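Local atomic coordinates of sugar ABC transporter substrate-binding protein, BlMnBP1 (Bifidobacterium animalis subsp. lactis ATCC 27673, PDB entry 6I5R), a protein that binds manno-oligosaccharides such as mannobiose outside the cell and probably delivers them to the membrane part of an ABC importer. Residues K157-A162 and E166-P171; K179-K182 and K186-P189. One frame throughout, in Å; residues are numbered along the deposited sequence.

Contact 1 (K157-A162 and E166-P171); sequences KVFEEA and ELPKTP. With ZN (zinc ion), chain K.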
loop_
_atom_site.group_PDB
_atom_site.type_symbol
_atom_site.label_atom_id
_atom_site.label_comp_id
_atom_site.label_asym_id
_atom_site.label_seq_id
_atom_site.Cartn_x
_atom_site.Cartn_y
_atom_site.Cartn_z
ATOM N N LYS A 157 -16.455 10.678 -15.899
ATOM C CA LYS A 157 -17.755 11.175 -16.307
ATOM C C LYS A 157 -18.328 12.118 -15.265
ATOM O O LYS A 157 -18.920 13.141 -15.611
ATOM C CB LYS A 157 -18.706 10.016 -16.549
ATOM C CG LYS A 157 -20.153 10.423 -16.794
ATOM C CD LYS A 157 -21.024 9.232 -17.168
ATOM C CE LYS A 157 -22.507 9.624 -17.267
ATOM N NZ LYS A 157 -23.186 9.733 -15.921
ATOM N N VAL A 158 -18.183 11.777 -13.987
ATOM C CA VAL A 158 -18.630 12.686 -12.937
ATOM C C VAL A 158 -17.857 13.993 -12.990
ATOM O O VAL A 158 -18.423 15.077 -12.795
ATOM C CB VAL A 158 -18.486 12.018 -11.562
ATOM C CG1 VAL A 158 -18.795 13.041 -10.450
ATOM C CG2 VAL A 158 -19.405 10.816 -11.483
ATOM N N PHE A 159 -16.550 13.917 -13.217
ATOM C CA PHE A 159 -15.752 15.136 -13.339
ATOM C C PHE A 159 -16.238 16.013 -14.494
ATOM O O PHE A 159 -16.342 17.239 -14.352
ATOM C CB PHE A 159 -14.270 14.762 -13.494
ATOM C CG PHE A 159 -13.543 14.578 -12.169
ATOM C CD1 PHE A 159 -14.092 13.825 -11.144
ATOM C CD2 PHE A 159 -12.317 15.166 -11.963
ATOM C CE1 PHE A 159 -13.429 13.687 -9.940
ATOM C CE2 PHE A 159 -11.677 15.054 -10.766
ATOM C CZ PHE A 159 -12.229 14.285 -9.757
ATOM N N GLU A 160 -16.557 15.405 -15.639
ATOM C CA GLU A 160 -17.070 16.181 -16.769
ATOM C C GLU A 160 -18.419 16.807 -16.435
ATOM O O GLU A 160 -18.674 17.969 -16.793
ATOM C CB GLU A 160 -17.156 15.282 -18.007
ATOM C CG GLU A 160 -17.485 15.992 -19.342
ATOM C CD GLU A 160 -16.345 16.874 -19.916
ATOM O OE1 GLU A 160 -15.273 16.383 -20.333
ATOM O OE2 GLU A 160 -16.523 18.099 -19.998
ATOM N N GLU A 161 -19.283 16.078 -15.719
ATOM C CA GLU A 161 -20.577 16.645 -15.351
ATOM C C GLU A 161 -20.403 17.841 -14.425
ATOM O O GLU A 161 -21.180 18.799 -14.479
ATOM C CB GLU A 161 -21.445 15.582 -14.686
ATOM C CG GLU A 161 -22.814 16.072 -14.279
ATOM C CD GLU A 161 -23.801 16.187 -15.435
ATOM O OE1 GLU A 161 -23.426 15.974 -16.609
ATOM O OE2 GLU A 161 -24.971 16.509 -15.172
ATOM N N ALA A 162 -19.412 17.780 -13.539
ATOM C CA ALA A 162 -19.119 18.868 -12.620
ATOM C C ALA A 162 -18.444 20.051 -13.309
ATOM O O ALA A 162 -18.323 21.132 -12.714
ATOM C CB ALA A 162 -18.242 18.326 -11.485
ATOM N N GLU A 166 -9.424 20.768 -15.658
ATOM C CA GLU A 166 -8.100 20.211 -15.422
ATOM C C GLU A 166 -8.106 19.486 -14.090
ATOM O O GLU A 166 -8.901 19.805 -13.214
ATOM C CB GLU A 166 -7.056 21.309 -15.399
ATOM C CG GLU A 166 -6.992 22.011 -16.725
ATOM C CD GLU A 166 -6.578 23.451 -16.606
ATOM O OE1 GLU A 166 -5.604 23.754 -15.858
ATOM O OE2 GLU A 166 -7.241 24.273 -17.263
ATOM N N LEU A 167 -7.237 18.495 -13.944
ATOM C CA LEU A 167 -7.182 17.769 -12.686
ATOM C C LEU A 167 -6.613 18.660 -11.585
ATOM O O LEU A 167 -5.698 19.457 -11.830
ATOM C CB LEU A 167 -6.357 16.497 -12.843
ATOM C CG LEU A 167 -6.998 15.524 -13.844
ATOM C CD1 LEU A 167 -6.053 14.331 -14.075
ATOM C CD2 LEU A 167 -8.363 15.035 -13.395
ATOM N N PRO A 168 -7.145 18.564 -10.366
ATOM C CA PRO A 168 -6.663 19.426 -9.280
ATOM C C PRO A 168 -5.250 19.050 -8.868
ATOM O O PRO A 168 -4.896 17.874 -8.834
ATOM C CB PRO A 168 -7.660 19.165 -8.137
ATOM C CG PRO A 168 -8.279 17.841 -8.442
ATOM C CD PRO A 168 -8.297 17.747 -9.971
ATOM N N LYS A 169 -4.448 20.064 -8.549
ATOM C CA LYS A 169 -3.056 19.846 -8.209
ATOM C C LYS A 169 -2.661 20.374 -6.846
ATOM O O LYS A 169 -1.511 20.174 -6.441
ATOM C CB LYS A 169 -2.162 20.491 -9.276
ATOM C CG LYS A 169 -2.317 19.870 -10.664
ATOM C CD LYS A 169 -1.567 20.666 -11.741
ATOM C CE LYS A 169 -0.093 20.871 -11.457
ATOM N NZ LYS A 169 0.480 22.014 -12.257
ATOM N N THR A 170 -3.553 21.065 -6.154
ATOM C CA THR A 170 -3.337 21.581 -4.816
ATOM C C THR A 170 -4.537 21.204 -3.969
ATOM O O THR A 170 -5.595 20.852 -4.499
ATOM C CB THR A 170 -3.196 23.104 -4.838
ATOM O OG1 THR A 170 -4.506 23.648 -5.052
ATOM C CG2 THR A 170 -2.228 23.512 -5.967
ATOM N N PRO A 171 -4.409 21.272 -2.648
ATOM C CA PRO A 171 -5.578 20.974 -1.808
ATOM C C PRO A 171 -6.726 21.933 -2.044
ATOM O O PRO A 171 -7.895 21.524 -1.999
ATOM C CB PRO A 171 -5.018 21.076 -0.384
ATOM C CG PRO A 171 -3.574 20.631 -0.545
ATOM C CD PRO A 171 -3.160 21.305 -1.857
HETATM ZN ZN ZN K . -14.599 17.996 -21.072
HETATM O O HOH W 1 -15.238 19.312 -20.543
#

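Contact 2 (K179-K182 and K186-P189); sequences KLIK and KAVP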
loop_
_atom_site.group_PDB
_atom_site.type_symbol
_atom_site.label_atom_id
_atom_site.label_comp_id
_atom_site.label_asym_id
_atom_site.label_seq_id
_atom_site.Cartn_x
_atom_site.Cartn_y
_atom_site.Cartn_z
ATOM N N LYS A 179 -16.561 20.567 -4.253
ATOM C CA LYS A 179 -17.755 21.395 -4.153
ATOM C C LYS A 179 -18.542 21.413 -5.467
ATOM O O LYS A 179 -19.770 21.309 -5.456
ATOM C CB LYS A 179 -17.325 22.801 -3.715
ATOM C CG LYS A 179 -18.459 23.805 -3.539
ATOM C CD LYS A 179 -17.929 25.196 -3.232
ATOM C CE LYS A 179 -19.049 26.125 -2.758
ATOM N NZ LYS A 179 -19.610 26.943 -3.848
ATOM N N LEU A 180 -17.850 21.502 -6.607
ATOM C CA LEU A 180 -18.540 21.426 -7.889
ATOM C C LEU A 180 -19.265 20.097 -8.050
ATOM O O LEU A 180 -20.395 20.052 -8.556
ATOM C CB LEU A 180 -17.550 21.626 -9.048
ATOM C CG LEU A 180 -16.946 23.029 -9.242
ATOM C CD1 LEU A 180 -15.988 23.066 -10.431
ATOM C CD2 LEU A 180 -18.079 24.021 -9.439
ATOM N N ILE A 181 -18.600 18.994 -7.672
ATOM C CA ILE A 181 -19.223 17.678 -7.751
ATOM C C ILE A 181 -20.466 17.642 -6.877
ATOM O O ILE A 181 -21.514 17.112 -7.267
ATOM C CB ILE A 181 -18.194 16.589 -7.352
ATOM C CG1 ILE A 181 -17.081 16.494 -8.413
ATOM C CG2 ILE A 181 -18.894 15.274 -7.104
ATOM C CD1 ILE A 181 -15.755 15.907 -7.913
ATOM N N LYS A 182 -20.356 18.172 -5.666
ATOM C CA LYS A 182 -21.483 18.141 -4.750
ATOM C C LYS A 182 -22.645 18.940 -5.313
ATOM O O LYS A 182 -23.796 18.495 -5.263
ATOM C CB LYS A 182 -21.042 18.687 -3.398
ATOM C CG LYS A 182 -22.063 18.644 -2.311
ATOM C CD LYS A 182 -22.397 17.245 -1.932
ATOM C CE LYS A 182 -23.520 17.242 -0.876
ATOM N NZ LYS A 182 -23.944 15.846 -0.675
ATOM N N LYS A 186 -24.738 14.026 -8.849
ATOM C CA LYS A 186 -25.373 13.209 -7.823
ATOM C C LYS A 186 -24.389 12.287 -7.118
ATOM O O LYS A 186 -24.818 11.371 -6.410
ATOM C CB LYS A 186 -26.491 12.361 -8.433
ATOM C CG LYS A 186 -27.563 13.172 -9.114
ATOM C CD LYS A 186 -28.553 12.289 -9.846
ATOM C CE LYS A 186 -29.528 13.156 -10.604
ATOM N NZ LYS A 186 -28.833 14.205 -11.413
ATOM N N ALA A 187 -23.096 12.477 -7.324
ATOM C CA ALA A 187 -22.115 11.556 -6.757
ATOM C C ALA A 187 -21.654 12.023 -5.381
ATOM O O ALA A 187 -21.588 13.218 -5.097
ATOM C CB ALA A 187 -20.893 11.421 -7.674
ATOM N N VAL A 188 -21.286 11.064 -4.538
ATOM C CA VAL A 188 -20.539 11.397 -3.322
ATOM C C VAL A 188 -19.185 11.939 -3.775
ATOM O O VAL A 188 -18.441 11.211 -4.455
ATOM C CB VAL A 188 -20.383 10.168 -2.409
ATOM C CG1 VAL A 188 -19.466 10.485 -1.232
ATOM C CG2 VAL A 188 -21.742 9.690 -1.919
ATOM N N PRO A 189 -18.812 13.180 -3.438
ATOM C CA PRO A 189 -17.527 13.693 -3.947
ATOM C C PRO A 189 -16.312 12.882 -3.514
ATOM O O PRO A 189 -15.455 12.569 -4.340
ATOM C CB PRO A 189 -17.476 15.127 -3.398
ATOM C CG PRO A 189 -18.951 15.516 -3.225
ATOM C CD PRO A 189 -19.642 14.244 -2.827
#

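Contact 1 (K157-A162 and E166-P171)
Phe-159 of the helix reaches over to Leu-167 and Pro-168 in the loop that follows. Its CB points toward that loop but lies too far back to touch it, and so does CG. With chi1 at -87°, CG lies roughly opposite the carbonyl carbon, and the ring extends from the helix toward the loop. The first ring atom to meet the loop is CD2, which lies 4.2 Å from CD2 of Leu-167. CE2 is shared between two partners. It is equally near the same leucine methyl, and it lies 4.4 Å from CD of Pro-168. The proline carbon comes at the ring edge, near the ring plane. The leucine methyl approaches obliquely. In Leu-167, CD1 continues the extended chain, anti to CA (chi2 174°), and CD2 is the branch that faces the phenylalanine. No hydrogen bond crosses between the segments, and the buried surface is small, 80 Å².

Next to Phe-159, Glu-160 takes no part in this packing. Its carboxylate binds a zinc ion through both oxygens, OE1 at 1.9 Å and OE2 at 2.2 Å from the metal. The water modelled on this zinc is implausibly close and is doubtful.

The loop is tied into the start of the next helix. Thr-170 is its N-cap, with OG1 bonded to Glu-173 N, and Glu-173 OE1 takes the N-H of Lys-169. The phenylalanine ring also meets Tyr-154, with the planes at about 50°, and touches Thr-279 of strand 277-283. Leu-167 and Pro-168 rest on Met-303 of strand 300-304, and Pro-168 also touches Phe-174 and Asp-177. The contact thus sits between helices 156-162 and 171-184, against strands 277-283 and 300-304.

Contact 2 (K179-K182 and K186-P189)
Ile-181 and Pro-189 form the apolar part of this contact, lying alongside each other and pointing opposite ways. The CG2 branch of the isoleucine makes the close contacts; CG1 and CD1 turn to other neighbours. CG2 is anti to the backbone N, and it lies 3.8 Å from CA and 3.9 Å from CG of Pro-189. The same methyl lies 4.4 Å from CB of Ala-187, which it meets at roughly a right angle to the proline.

A second apolar contact comes from the aliphatic part of Lys-182. Its CB is 3.8 Å from CG of Pro-189. The chain bends at chi2 (66°), which brings CD back alongside the ring, 4.1 Å from the same CG. The lysine crosses the proline at a slant.

One polar atom enters the packing. Ala-187 O lies 3.9 Å from Ile-181 CG2, a plain van der Waals contact. No hydrogen bond joins the two segments directly.

Thr-185 ties the turn together. Its hydroxyl bridges the two segments, bonded to the carbonyl of Ile-181 and to the N-H of Ala-187. Separate bonds join the second segment to strand 277-283 and the residue before it: Val-188 pairs through its backbone with Glu-276 and Ala-278, and Pro-189 O is bonded to Thr-279 OG1.

The last turns of helix 171-184 thus pack on the returning chain at Ala-187 and at the corner of Pro-189. They do so beside the edge where Val-188 pairs parallel to strand 277-283, as in the alpha/beta lobes of solute-binding proteins.

How the contacts relate
Contact 1 closes before contact 2 opens, and their centres are 10 Å apart. Ile-181 is the main joint between them. Its CD1 lies 3.8 Å from Phe-159 CE1, so the isoleucine methyl sits above the plane of the ring, on one face near CE1. Its CG1 lies 3.8 Å from Ala-162 CB. A further link joins Val-158 CG1 to Ala-187 CB, also at 3.8 Å. Helices 156-162 and 171-184 and the loop at Ala-187 thus share one apolar layer. No residue of either contact belongs to the glycan pocket. The side chain of Pro-168 is about 5 Å from a zinc ion other than the one held by Glu-160, and the side chain of Ile-181 about 9 Å from a bound zinc.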